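Local coordinates for putative uncharacterized protein (Ustilago maydis, PDB 4GNX), which binds single-stranded DNA as the large subunit of replication protein A, through a series of OB-fold domains, at a contact of chain A with DNA and the interface of chains B and A. Coordinates in Å, arbitrary orientation; residue numbers count along the deposited sequence, not the author numbering. Chains: chain A, Putative uncharacterized protein; chain B, Putative uncharacterized protein.

In contact 1 chain A holds single-stranded DNA; contacts 2 and 3 join chain A to chain B. The C-alpha centres of contacts 2 and 3 lie about 9 Å apart along one helix pair, 117-135 of chain B and 429-441 of chain A, and both include B:Phe122 and A:Leu436. They form one continuous seam, with strands 290-301 and 398-411 of chain A joining in contact 3. Contact 1, on strands 204-207 and 213-217 and a loop of chain A, lies about 23 Å from contact 2 and 24 Å from contact 3 by the same measure. This DNA patch is thus separate from the subunit seam.

Contact 1: a contact of chain A with DNA. Residues chain A 205, 215, 217, 266-267, 271. With nucleotides of chain C.
A:Lys205 reaches from strand 204-207 between two neighbouring nucleotides and ties backbone to base. Its NZ forms a salt bridge with the phosphate oxygen OP2 of DT6 at 2.9 Å and donates a second hydrogen bond to O4, on the Hoogsteen edge of DT7, at 3.2 Å. The chain runs extended from the backbone and then bends at chi3 (59°), which carries the ammonium to the gap between these acceptors. A carboxylate also approaches: OE2 of A:Glu271 lies 4.5 Å from NZ of A:Lys205, too far for a tight pair, but if ionised it may help balance the ammonium.

Stacking on DT7 comes from a methyl group. A:Ala267, in the loop after helix 229-242, sets CB over the face of the thymine in a CH-pi contact, 3.4 Å from the ring centroid. The backbone N of A:Ala267 is near O4, but its N-H points away and makes no bond there. A:Phe217, on strand 213-217, does not use DT7; its rim atom CE2 meets the deoxyribose C2' of DT5 at 3.8 Å, while its CZ packs against CG of A:Lys205 and steadies the lysine stem. A:Lys205 and A:Phe217 come from OB-fold strands, and the loop carrying A:Ala267 and A:Glu271 adds to the DNA-binding surface; the three thymidines are unpaired. At the thymine methyl, C7 of DT7 lies 4.0 Å from the carboxylate oxygen OE2 of A:Glu271.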
ATOM      1  N   LYS A 205       5.936   5.067 -16.039  1.00 60.22           N
ATOM      2  CA  LYS A 205       5.349   4.031 -15.183  1.00 60.73           C
ATOM      3  C   LYS A 205       5.269   2.705 -15.909  1.00 61.32           C
ATOM      4  O   LYS A 205       4.824   2.650 -17.050  1.00 60.07           O
ATOM      5  CB  LYS A 205       3.957   4.426 -14.688  1.00 60.36           C
ATOM      6  CG  LYS A 205       3.463   3.536 -13.549  1.00 62.32           C
ATOM      7  CD  LYS A 205       1.984   3.727 -13.217  1.00 63.19           C
ATOM      8  CE  LYS A 205       1.073   3.450 -14.408  1.00 62.51           C
ATOM      9  NZ  LYS A 205      -0.363   3.573 -14.034  1.00 63.50           N
ATOM     10  N   SER A 215       3.138   3.794 -19.178  1.00 55.05           N
ATOM     11  CA  SER A 215       2.287   4.952 -19.029  1.00 55.96           C
ATOM     12  C   SER A 215       3.102   6.116 -18.493  1.00 56.58           C
ATOM     13  O   SER A 215       4.047   5.919 -17.722  1.00 57.02           O
ATOM     14  CB  SER A 215       1.142   4.648 -18.071  1.00 57.81           C
ATOM     15  OG  SER A 215       0.545   5.850 -17.623  1.00 58.53           O
ATOM     16  N   PHE A 217       3.681   9.680 -16.306  1.00 59.42           N
ATOM     17  CA  PHE A 217       3.281  10.522 -15.188  1.00 60.95           C
ATOM     18  C   PHE A 217       3.381  12.002 -15.555  1.00 62.02           C
ATOM     19  O   PHE A 217       4.093  12.376 -16.493  1.00 61.12           O
ATOM     20  CB  PHE A 217       4.183  10.257 -13.995  1.00 61.80           C
ATOM     21  CG  PHE A 217       3.834   9.020 -13.243  1.00 62.03           C
ATOM     22  CD1 PHE A 217       4.834   8.196 -12.749  1.00 62.09           C
ATOM     23  CD2 PHE A 217       2.502   8.679 -13.020  1.00 62.68           C
ATOM     24  CE1 PHE A 217       4.519   7.054 -12.041  1.00 63.50           C
ATOM     25  CE2 PHE A 217       2.178   7.534 -12.316  1.00 64.05           C
ATOM     26  CZ  PHE A 217       3.192   6.722 -11.819  1.00 64.35           C
ATOM     27  N   GLY A 266      -0.018   0.663 -19.800  1.00 71.56           N
ATOM     28  CA  GLY A 266       0.518   1.191 -18.559  1.00 68.84           C
ATOM     29  C   GLY A 266      -0.290   0.820 -17.337  1.00 70.53           C
ATOM     30  O   GLY A 266       0.200   0.944 -16.212  1.00 70.31           O
ATOM     31  N   ALA A 267      -1.527   0.369 -17.552  1.00 72.45           N
ATOM     32  CA  ALA A 267      -2.441   0.001 -16.455  1.00 74.66           C
ATOM     33  C   ALA A 267      -2.096  -1.326 -15.783  1.00 76.68           C
ATOM     34  O   ALA A 267      -1.359  -2.140 -16.330  1.00 76.85           O
ATOM     35  CB  ALA A 267      -3.888  -0.020 -16.939  1.00 75.59           C
ATOM     36  N   GLU A 271      -5.934  -3.063 -10.509  1.00 59.77           N
ATOM     37  CA  GLU A 271      -5.357  -2.049  -9.624  1.00 58.38           C
ATOM     38  C   GLU A 271      -5.801  -2.267  -8.167  1.00 54.64           C
ATOM     39  O   GLU A 271      -6.931  -2.736  -7.928  1.00 52.51           O
ATOM     40  CB  GLU A 271      -5.786  -0.658 -10.090  1.00 60.49           C
ATOM     41  CG  GLU A 271      -5.202  -0.226 -11.428  1.00 64.64           C
ATOM     42  CD  GLU A 271      -3.756   0.227 -11.312  1.00 67.61           C
ATOM     43  OE1 GLU A 271      -3.236   0.319 -10.155  1.00 66.85           O
ATOM     44  OE2 GLU A 271      -3.142   0.494 -12.380  1.00 69.12           O
TER
ATOM     45  P    DT C   5      -4.579  11.063  -7.127  1.00148.99           P
ATOM     46  OP1  DT C   5      -5.400   9.931  -6.623  1.00148.88           O
ATOM     47  OP2  DT C   5      -3.299  11.387  -6.437  1.00150.06           O
ATOM     48  O5'  DT C   5      -4.249  10.694  -8.647  1.00136.76           O
ATOM     49  C5'  DT C   5      -3.368   9.589  -8.968  1.00122.53           C
ATOM     50  C4'  DT C   5      -3.028   9.543 -10.443  1.00109.26           C
ATOM     51  O4'  DT C   5      -2.606  10.848 -10.910  1.00104.04           O
ATOM     52  C3'  DT C   5      -1.884   8.593 -10.809  1.00104.41           C
ATOM     53  O3'  DT C   5      -2.049   8.084 -12.139  1.00 97.35           O
ATOM     54  C2'  DT C   5      -0.670   9.503 -10.789  1.00101.70           C
ATOM     55  C1'  DT C   5      -1.245  10.800 -11.335  1.00101.88           C
ATOM     56  N1   DT C   5      -0.574  12.032 -10.865  1.00102.43           N
ATOM     57  C2   DT C   5       0.330  12.635 -11.710  1.00100.04           C
ATOM     58  O2   DT C   5       0.611  12.193 -12.813  1.00 96.03           O
ATOM     59  N3   DT C   5       0.907  13.778 -11.209  1.00102.33           N
ATOM     60  C4   DT C   5       0.669  14.368  -9.980  1.00 96.90           C
ATOM     61  O4   DT C   5       1.259  15.400  -9.671  1.00 91.43           O
ATOM     62  C5   DT C   5      -0.294  13.682  -9.146  1.00 95.46           C
ATOM     63  C7   DT C   5      -0.612  14.241  -7.795  1.00 91.73           C
ATOM     64  C6   DT C   5      -0.856  12.563  -9.622  1.00101.73           C
ATOM     65  P    DT C   6      -2.139   6.541 -12.592  1.00 84.87           P
ATOM     66  OP1  DT C   6      -2.149   5.624 -11.424  1.00 89.54           O
ATOM     67  OP2  DT C   6      -1.128   6.342 -13.666  1.00 89.47           O
ATOM     68  O5'  DT C   6      -3.594   6.511 -13.243  1.00 81.58           O
ATOM     69  C5'  DT C   6      -4.776   6.404 -12.420  1.00 80.28           C
ATOM     70  C4'  DT C   6      -5.959   7.086 -13.072  1.00 78.55           C
ATOM     71  O4'  DT C   6      -5.641   8.461 -13.394  1.00 80.20           O
ATOM     72  C3'  DT C   6      -6.458   6.441 -14.364  1.00 75.50           C
ATOM     73  O3'  DT C   6      -7.878   6.289 -14.303  1.00 76.90           O
ATOM     74  C2'  DT C   6      -6.005   7.391 -15.460  1.00 73.06           C
ATOM     75  C1'  DT C   6      -5.881   8.738 -14.765  1.00 74.71           C
ATOM     76  N1   DT C   6      -4.763   9.575 -15.260  1.00 72.83           N
ATOM     77  C2   DT C   6      -5.046  10.777 -15.869  1.00 75.03           C
ATOM     78  O2   DT C   6      -6.182  11.193 -16.032  1.00 84.71           O
ATOM     79  N3   DT C   6      -3.944  11.480 -16.288  1.00 70.04           N
ATOM     80  C4   DT C   6      -2.619  11.110 -16.158  1.00 68.40           C
ATOM     81  O4   DT C   6      -1.734  11.846 -16.586  1.00 68.08           O
ATOM     82  C5   DT C   6      -2.395   9.842 -15.504  1.00 68.75           C
ATOM     83  C7   DT C   6      -0.991   9.361 -15.312  1.00 69.96           C
ATOM     84  C6   DT C   6      -3.463   9.147 -15.095  1.00 70.91           C
ATOM     85  P    DT C   7      -8.450   4.801 -14.307  1.00 78.53           P
ATOM     86  OP1  DT C   7      -9.893   4.831 -13.954  1.00 80.18           O
ATOM     87  OP2  DT C   7      -7.517   3.971 -13.501  1.00 82.34           O
ATOM     88  O5'  DT C   7      -8.298   4.417 -15.846  1.00 75.48           O
ATOM     89  C5'  DT C   7      -8.957   5.189 -16.873  1.00 70.46           C
ATOM     90  C4'  DT C   7      -8.780   4.545 -18.229  1.00 70.43           C
ATOM     91  O4'  DT C   7      -7.390   4.576 -18.622  1.00 67.98           O
ATOM     92  C3'  DT C   7      -9.197   3.080 -18.328  1.00 74.14           C
ATOM     93  O3'  DT C   7      -9.703   2.856 -19.644  1.00 82.70           O
ATOM     94  C2'  DT C   7      -7.893   2.332 -18.111  1.00 68.29           C
ATOM     95  C1'  DT C   7      -6.887   3.254 -18.781  1.00 62.93           C
ATOM     96  N1   DT C   7      -5.514   3.233 -18.239  1.00 56.90           N
ATOM     97  C2   DT C   7      -4.479   3.151 -19.142  1.00 55.35           C
ATOM     98  O2   DT C   7      -4.650   3.053 -20.344  1.00 53.75           O
ATOM     99  N3   DT C   7      -3.227   3.181 -18.581  1.00 57.08           N
ATOM    100  C4   DT C   7      -2.914   3.301 -17.240  1.00 53.52           C
ATOM    101  O4   DT C   7      -1.739   3.311 -16.886  1.00 54.92           O
ATOM    102  C5   DT C   7      -4.048   3.389 -16.350  1.00 52.71           C
ATOM    103  C7   DT C   7      -3.805   3.504 -14.879  1.00 55.22           C
ATOM    104  C6   DT C   7      -5.275   3.361 -16.887  1.00 54.05           C
TER

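Contact 2: the interface of chains B and A. Residues chain B 122, 125-126, 128-129; chain A 436, 439-440.
A:Leu436 pushes its forked end against the chain B helix, and each methyl has its own neighbour. CD2 packs 3.5 Å from CB of B:His129, while CD1 turns the other way and lies over one face of the B:Phe122 ring, offset to its rim, 3.6 Å from CE1. The leucine stands roughly perpendicular to the histidine. B:His129 places its CG anti to the backbone N (chi1 -175°), which sends the imidazole across the partner helix, where ND1 and CE1 both meet the methyl of A:Ala439.

One turn further on, A:Ile440 stretches its CG1 branch across the seam (chi2 165°). Its CD1 settles between B:Leu125, 3.7 Å from CD2, and B:Val128, 3.8 Å from CG1, and also touches the carbonyl oxygen of B:Leu125.

Behind this first shell, helical spacing does the positioning: A:Leu436 and A:Ile440 stand four residues apart on helix 429-441, and B:Phe122, B:Leu125 and B:His129 share a face of helix 117-135. In replication protein A such C-terminal helices assemble the subunits, and this apolar packing serves that role. The B:Leu125 carbonyl that meets the isoleucine methyl also faces its own helix, its O lying 2.8 Å from the backbone N of B:His129.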
ATOM      1  N   PHE B 122       3.751  -3.327  10.922  1.00 33.32           N
ATOM      2  CA  PHE B 122       2.746  -3.019   9.897  1.00 32.36           C
ATOM      3  C   PHE B 122       1.540  -2.369  10.518  1.00 29.85           C
ATOM      4  O   PHE B 122       0.987  -1.412   9.990  1.00 28.92           O
ATOM      5  CB  PHE B 122       2.310  -4.306   9.214  1.00 33.37           C
ATOM      6  CG  PHE B 122       1.071  -4.168   8.392  1.00 32.86           C
ATOM      7  CD1 PHE B 122       1.149  -3.806   7.040  1.00 34.76           C
ATOM      8  CD2 PHE B 122      -0.169  -4.430   8.944  1.00 30.97           C
ATOM      9  CE1 PHE B 122       0.007  -3.691   6.268  1.00 34.68           C
ATOM     10  CE2 PHE B 122      -1.307  -4.317   8.167  1.00 32.08           C
ATOM     11  CZ  PHE B 122      -1.218  -3.945   6.834  1.00 33.43           C
ATOM     12  N   LEU B 125       1.710   1.447  11.334  1.00 29.70           N
ATOM     13  CA  LEU B 125       1.639   2.221  10.104  1.00 30.23           C
ATOM     14  C   LEU B 125       0.225   2.266   9.581  1.00 31.36           C
ATOM     15  O   LEU B 125      -0.198   3.244   8.965  1.00 33.06           O
ATOM     16  CB  LEU B 125       2.590   1.661   9.052  1.00 30.70           C
ATOM     17  CG  LEU B 125       4.076   1.706   9.435  1.00 31.96           C
ATOM     18  CD1 LEU B 125       4.947   1.076   8.362  1.00 34.54           C
ATOM     19  CD2 LEU B 125       4.546   3.128   9.712  1.00 32.40           C
ATOM     20  N   GLU B 126      -0.521   1.205   9.827  1.00 31.91           N
ATOM     21  CA  GLU B 126      -1.847   1.124   9.278  1.00 33.00           C
ATOM     22  C   GLU B 126      -2.720   2.119  10.015  1.00 29.90           C
ATOM     23  O   GLU B 126      -3.545   2.795   9.404  1.00 29.65           O
ATOM     24  CB  GLU B 126      -2.373  -0.297   9.401  1.00 37.76           C
ATOM     25  CG  GLU B 126      -3.319  -0.682   8.272  1.00 45.02           C
ATOM     26  CD  GLU B 126      -3.953  -2.059   8.437  1.00 49.20           C
ATOM     27  OE1 GLU B 126      -4.631  -2.472   7.453  1.00 52.31           O
ATOM     28  OE2 GLU B 126      -3.781  -2.706   9.526  1.00 48.74           O
ATOM     29  N   VAL B 128      -1.564   4.884  11.502  1.00 24.93           N
ATOM     30  CA  VAL B 128      -1.158   6.205  11.015  1.00 25.61           C
ATOM     31  C   VAL B 128      -1.893   6.457   9.698  1.00 27.02           C
ATOM     32  O   VAL B 128      -2.650   7.445   9.550  1.00 28.95           O
ATOM     33  CB  VAL B 128       0.381   6.330  10.871  1.00 25.62           C
ATOM     34  CG1 VAL B 128       0.780   7.655  10.254  1.00 27.06           C
ATOM     35  CG2 VAL B 128       1.043   6.198  12.237  1.00 25.08           C
ATOM     36  N   HIS B 129      -1.709   5.545   8.754  1.00 26.66           N
ATOM     37  CA  HIS B 129      -2.307   5.712   7.437  1.00 27.93           C
ATOM     38  C   HIS B 129      -3.791   5.934   7.508  1.00 27.21           C
ATOM     39  O   HIS B 129      -4.318   6.845   6.871  1.00 28.50           O
ATOM     40  CB  HIS B 129      -1.964   4.533   6.525  1.00 29.03           C
ATOM     41  CG  HIS B 129      -2.446   4.714   5.121  1.00 31.13           C
ATOM     42  ND1 HIS B 129      -1.880   5.588   4.275  1.00 33.22           N
ATOM     43  CD2 HIS B 129      -3.509   4.149   4.449  1.00 32.51           C
ATOM     44  CE1 HIS B 129      -2.535   5.577   3.105  1.00 35.69           C
ATOM     45  NE2 HIS B 129      -3.538   4.705   3.212  1.00 35.70           N
TER
ATOM     46  N   LEU A 436       3.226   1.187   2.978  1.00 31.80           N
ATOM     47  CA  LEU A 436       2.684   2.153   3.916  1.00 30.96           C
ATOM     48  C   LEU A 436       3.657   3.265   4.311  1.00 31.89           C
ATOM     49  O   LEU A 436       3.235   4.416   4.458  1.00 30.81           O
ATOM     50  CB  LEU A 436       2.159   1.457   5.176  1.00 29.75           C
ATOM     51  CG  LEU A 436       0.778   0.798   5.088  1.00 27.88           C
ATOM     52  CD1 LEU A 436       0.451  -0.101   6.278  1.00 26.45           C
ATOM     53  CD2 LEU A 436      -0.219   1.920   4.976  1.00 27.28           C
ATOM     54  N   ALA A 439       3.593   5.629   1.611  1.00 34.32           N
ATOM     55  CA  ALA A 439       2.311   6.306   1.573  1.00 32.16           C
ATOM     56  C   ALA A 439       2.292   7.429   2.607  1.00 31.35           C
ATOM     57  O   ALA A 439       1.936   8.551   2.301  1.00 31.41           O
ATOM     58  CB  ALA A 439       1.181   5.312   1.798  1.00 29.73           C
ATOM     59  N   ILE A 440       2.724   7.110   3.822  1.00 31.07           N
ATOM     60  CA  ILE A 440       2.805   8.062   4.938  1.00 30.48           C
ATOM     61  C   ILE A 440       3.765   9.255   4.719  1.00 32.02           C
ATOM     62  O   ILE A 440       3.387  10.423   4.938  1.00 31.48           O
ATOM     63  CB  ILE A 440       3.120   7.329   6.261  1.00 28.75           C
ATOM     64  CG1 ILE A 440       1.999   6.337   6.598  1.00 26.84           C
ATOM     65  CG2 ILE A 440       3.299   8.321   7.389  1.00 28.70           C
ATOM     66  CD1 ILE A 440       2.334   5.322   7.661  1.00 26.23           C
TER

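Contact 3: the interface of chains B and A. Residues chain B 118-119, 122; chain A 295, 399, 429, 432-433, 436.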
ATOM      1  N   ASN B 118       7.001  -8.347  12.198  1.00 35.95           N
ATOM      2  CA  ASN B 118       6.691  -7.366  11.182  1.00 35.29           C
ATOM      3  C   ASN B 118       5.229  -6.961  11.182  1.00 33.16           C
ATOM      4  O   ASN B 118       4.912  -5.838  10.800  1.00 32.98           O
ATOM      5  CB  ASN B 118       7.056  -7.876   9.802  1.00 39.04           C
ATOM      6  CG  ASN B 118       8.540  -8.031   9.610  1.00 42.59           C
ATOM      7  OD1 ASN B 118       9.287  -7.059   9.691  1.00 43.42           O
ATOM      8  ND2 ASN B 118       8.978  -9.250   9.324  1.00 45.50           N
ATOM      9  N   GLU B 119       4.328  -7.850  11.586  1.00 32.35           N
ATOM     10  CA  GLU B 119       2.937  -7.463  11.663  1.00 30.80           C
ATOM     11  C   GLU B 119       2.705  -6.344  12.675  1.00 28.38           C
ATOM     12  O   GLU B 119       1.933  -5.401  12.410  1.00 27.10           O
ATOM     13  CB  GLU B 119       2.056  -8.644  12.004  1.00 32.59           C
ATOM     14  CG  GLU B 119       0.571  -8.289  11.940  1.00 32.14           C
ATOM     15  CD  GLU B 119      -0.358  -9.476  12.168  1.00 34.43           C
ATOM     16  OE1 GLU B 119       0.086 -10.558  12.640  1.00 36.40           O
ATOM     17  OE2 GLU B 119      -1.557  -9.322  11.872  1.00 34.90           O
ATOM     18  N   PHE B 122       3.751  -3.327  10.922  1.00 33.32           N
ATOM     19  CA  PHE B 122       2.746  -3.019   9.897  1.00 32.36           C
ATOM     20  C   PHE B 122       1.540  -2.369  10.518  1.00 29.85           C
ATOM     21  O   PHE B 122       0.987  -1.412   9.990  1.00 28.92           O
ATOM     22  CB  PHE B 122       2.310  -4.306   9.214  1.00 33.37           C
ATOM     23  CG  PHE B 122       1.071  -4.168   8.392  1.00 32.86           C
ATOM     24  CD1 PHE B 122       1.149  -3.806   7.040  1.00 34.76           C
ATOM     25  CD2 PHE B 122      -0.169  -4.430   8.944  1.00 30.97           C
ATOM     26  CE1 PHE B 122       0.007  -3.691   6.268  1.00 34.68           C
ATOM     27  CE2 PHE B 122      -1.307  -4.317   8.167  1.00 32.08           C
ATOM     28  CZ  PHE B 122      -1.218  -3.945   6.834  1.00 33.43           C
TER
ATOM     29  N   ARG A 295      -6.604  -5.405   0.016  1.00 35.45           N
ATOM     30  CA  ARG A 295      -6.116  -5.894   1.299  1.00 34.59           C
ATOM     31  C   ARG A 295      -7.315  -5.842   2.233  1.00 33.59           C
ATOM     32  O   ARG A 295      -7.862  -4.759   2.458  1.00 35.16           O
ATOM     33  CB  ARG A 295      -5.024  -4.975   1.835  1.00 33.96           C
ATOM     34  CG  ARG A 295      -4.025  -5.677   2.722  1.00 35.49           C
ATOM     35  CD  ARG A 295      -3.139  -4.749   3.552  1.00 34.95           C
ATOM     36  NE  ARG A 295      -2.401  -3.697   2.838  1.00 35.23           N
ATOM     37  CZ  ARG A 295      -1.412  -3.902   1.971  1.00 37.53           C
ATOM     38  NH1 ARG A 295      -1.032  -5.128   1.627  1.00 38.43           N
ATOM     39  NH2 ARG A 295      -0.808  -2.863   1.421  1.00 40.09           N
ATOM     40  N   MET A 399      -5.651 -11.720   7.549  1.00 35.21           N
ATOM     41  CA  MET A 399      -5.536 -10.677   6.531  1.00 35.52           C
ATOM     42  C   MET A 399      -4.980 -11.170   5.192  1.00 35.15           C
ATOM     43  O   MET A 399      -3.966 -11.884   5.141  1.00 35.60           O
ATOM     44  CB  MET A 399      -4.657  -9.559   7.072  1.00 38.06           C
ATOM     45  CG  MET A 399      -4.917  -8.212   6.434  1.00 42.85           C
ATOM     46  SD  MET A 399      -4.110  -6.852   7.302  1.00 50.19           S
ATOM     47  CE  MET A 399      -4.559  -7.217   9.014  1.00 47.49           C
ATOM     48  N   PHE A 429       3.810  -8.850   5.482  1.00 39.28           N
ATOM     49  CA  PHE A 429       3.816  -7.710   6.390  1.00 38.79           C
ATOM     50  C   PHE A 429       4.954  -6.748   6.173  1.00 39.83           C
ATOM     51  O   PHE A 429       4.729  -5.545   6.144  1.00 39.03           O
ATOM     52  CB  PHE A 429       3.731  -8.163   7.848  1.00 39.15           C
ATOM     53  CG  PHE A 429       2.369  -8.661   8.223  1.00 37.54           C
ATOM     54  CD1 PHE A 429       2.185  -9.963   8.670  1.00 37.86           C
ATOM     55  CD2 PHE A 429       1.260  -7.828   8.079  1.00 35.38           C
ATOM     56  CE1 PHE A 429       0.925 -10.413   9.006  1.00 36.93           C
ATOM     57  CE2 PHE A 429      -0.010  -8.275   8.393  1.00 34.64           C
ATOM     58  CZ  PHE A 429      -0.175  -9.572   8.857  1.00 35.58           C
ATOM     59  N   ALA A 432       4.134  -5.032   2.653  1.00 40.23           N
ATOM     60  CA  ALA A 432       2.973  -4.145   2.891  1.00 36.75           C
ATOM     61  C   ALA A 432       3.378  -2.956   3.781  1.00 36.64           C
ATOM     62  O   ALA A 432       2.906  -1.833   3.596  1.00 35.81           O
ATOM     63  CB  ALA A 432       1.826  -4.900   3.520  1.00 33.83           C
ATOM     64  N   GLY A 433       4.277  -3.216   4.729  1.00 37.05           N
ATOM     65  CA  GLY A 433       4.848  -2.183   5.572  1.00 37.24           C
ATOM     66  C   GLY A 433       5.570  -1.084   4.821  1.00 38.51           C
ATOM     67  O   GLY A 433       5.275   0.097   5.014  1.00 39.15           O
ATOM     68  N   LEU A 436       3.226   1.187   2.978  1.00 31.80           N
ATOM     69  CA  LEU A 436       2.684   2.153   3.916  1.00 30.96           C
ATOM     70  C   LEU A 436       3.657   3.265   4.311  1.00 31.89           C
ATOM     71  O   LEU A 436       3.235   4.416   4.458  1.00 30.81           O
ATOM     72  CB  LEU A 436       2.159   1.457   5.176  1.00 29.75           C
ATOM     73  CG  LEU A 436       0.778   0.798   5.088  1.00 27.88           C
ATOM     74  CD1 LEU A 436       0.451  -0.101   6.278  1.00 26.45           C
ATOM     75  CD2 LEU A 436      -0.219   1.920   4.976  1.00 27.28           C
TER
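The first turns of helix 117-135 of chain B meet the start of helix 429-441 of chain A, with strands 290-301 and 398-411 of chain A closing in beyond them. B:Glu119 runs parallel to A:Phe429. Its CG, anti to the backbone N (chi1 -174°), comes over the phenyl face, 3.5 Å from the centroid of the A:Phe429 ring; the extended chain beyond it carries the carboxylate over the CZ end of the same ring, its plane 18° from the ring's.

A:Phe429 then presents an edge to B:Phe122. The ring planes meet at 57° in an edge-to-face pair, with CD2 of A:Phe429 above one face of B:Phe122, toward its rim, and 3.7 Å from its CG. Around the B:Phe122 rim, CE1 touches the methyl CB of A:Ala432 at 3.5 Å, CE2 meets the sulfur SD of A:Met399 at 3.9 Å, and CZ rests against the aliphatic CD of A:Arg295. The arginine runs antiparallel to B:Phe122, and its guanidinium stands nearly perpendicular to the phenyl ring, with CB of A:Ala432 against one guanidinium face.

Seating an aromatic knob of chain B between helix and strands of chain A, the site locks the two subunits' C-terminal helices together and helps hold the replication protein A assembly.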